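Local coordinates for protein adenylate cyclase (Hippeastrum hybrid cultivar, PDB 6YP4) that hydrolyses inorganic triphosphate as its dominant activity, though first put forward as an adenylyl cyclase, and probably depends on bound metal ions, at residues A14-L17 against L18-L22. Residues are numbered along the deposited sequence; the frame is centred on the assembly and turned at random.
Sequences AHQL and LSDAL
The side chains of Q16 and D20 meet one turn apart on the amphipathic helix 12-22, which follows the first strand of the CYTH fold and packs outside its antiparallel sheet. The amide nitrogen NE2 of Q16 donates a hydrogen bond to OD2 of D20 at 3.0 Å, nearly straight at 165°. The acceptor lies almost in the amide plane of Q16, whereas the amide reaches OD2 from its syn side, tilted 26° out of the carboxylate plane, and the two flat groups are turned 54° against each other. Q16 gets there by a bend: CG stands anti to the backbone N, and a bend at chi2 then turns its end forward along the helix, toward D20. In D20, CG sits beside its own backbone N, which turns the carboxylate toward the preceding turn, where OD2 lies 3.4 Å from O of Q16, an acceptor-acceptor approach and no bond.

That same carbonyl receives the backbone N of D20 at 3.0 Å, so the two residues are joined by main chain and side chain alike. The i to i+4 ladder continues with L18 N to A14 O, S19 N to H15 O and A21 N to L17 O, each 2.9 Å. CB of S19 rests 3.2 Å from O of H15, and CB of A21 lies 3.5 Å from O of L17.

Around the axis the faces differ. L18 and L22 are buried against strand 147-155 and F180 of helix 170-183, and the ring of H15 meets that of Y161. The Q16-D20 pair occupies the exposed side, where water would compete for both polar groups; its bond therefore probably adds modestly to a turn already secured by backbone bonds, while L18 and L22 fasten the helix to the fold.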
# COMPACT_ATOMS: atom_id res chain seq x y z
N ALA A 14 -19.10 -12.39 12.77
CA ALA A 14 -18.07 -11.51 13.32
C ALA A 14 -17.43 -10.68 12.22
O ALA A 14 -17.19 -9.48 12.41
CB ALA A 14 -17.00 -12.30 14.08
N HIS A 15 -17.18 -11.29 11.06
CA HIS A 15 -16.59 -10.56 9.93
C HIS A 15 -17.51 -9.44 9.46
O HIS A 15 -17.06 -8.32 9.17
CB HIS A 15 -16.29 -11.54 8.79
CG HIS A 15 -15.78 -10.88 7.54
ND1 HIS A 15 -16.61 -10.42 6.55
CD2 HIS A 15 -14.51 -10.63 7.12
CE1 HIS A 15 -15.88 -9.89 5.57
NE2 HIS A 15 -14.61 -10.01 5.90
N GLN A 16 -18.81 -9.74 9.35
CA GLN A 16 -19.79 -8.72 9.00
C GLN A 16 -19.75 -7.54 9.96
O GLN A 16 -19.63 -6.38 9.54
CB GLN A 16 -21.19 -9.35 8.99
CG GLN A 16 -22.34 -8.35 8.84
CD GLN A 16 -22.43 -7.78 7.43
OE1 GLN A 16 -22.34 -8.51 6.43
NE2 GLN A 16 -22.61 -6.47 7.34
N LEU A 17 -19.86 -7.80 11.27
CA LEU A 17 -19.95 -6.69 12.22
C LEU A 17 -18.64 -5.90 12.29
O LEU A 17 -18.66 -4.67 12.41
CB LEU A 17 -20.40 -7.20 13.59
CG LEU A 17 -21.84 -7.69 13.68
CD1 LEU A 17 -22.15 -8.29 15.04
CD2 LEU A 17 -22.83 -6.61 13.36
N LEU A 18 -17.48 -6.56 12.18
CA LEU A 18 -16.23 -5.79 12.13
C LEU A 18 -16.15 -4.96 10.85
O LEU A 18 -15.68 -3.80 10.88
CB LEU A 18 -15.03 -6.72 12.24
CG LEU A 18 -13.64 -6.07 12.22
CD1 LEU A 18 -13.54 -4.95 13.21
CD2 LEU A 18 -12.58 -7.11 12.50
N SER A 19 -16.59 -5.53 9.73
CA SER A 19 -16.60 -4.81 8.46
C SER A 19 -17.41 -3.51 8.58
O SER A 19 -16.96 -2.44 8.14
CB SER A 19 -17.15 -5.72 7.37
OG SER A 19 -17.25 -5.07 6.11
N ASP A 20 -18.59 -3.60 9.22
CA ASP A 20 -19.43 -2.43 9.46
C ASP A 20 -18.74 -1.45 10.40
O ASP A 20 -18.83 -0.23 10.20
CB ASP A 20 -20.77 -2.84 10.07
CG ASP A 20 -21.62 -3.65 9.12
OD1 ASP A 20 -21.46 -3.48 7.89
OD2 ASP A 20 -22.44 -4.46 9.61
N ALA A 21 -18.08 -1.95 11.45
CA ALA A 21 -17.41 -1.07 12.40
C ALA A 21 -16.29 -0.27 11.76
O ALA A 21 -16.03 0.87 12.18
CB ALA A 21 -16.87 -1.87 13.59
N LEU A 22 -15.62 -0.82 10.74
CA LEU A 22 -14.48 -0.15 10.11
C LEU A 22 -14.85 0.62 8.85
O LEU A 22 -13.98 1.32 8.30
CB LEU A 22 -13.38 -1.17 9.75
CG LEU A 22 -12.67 -1.89 10.89
CD1 LEU A 22 -11.83 -3.03 10.35
CD2 LEU A 22 -11.81 -0.94 11.71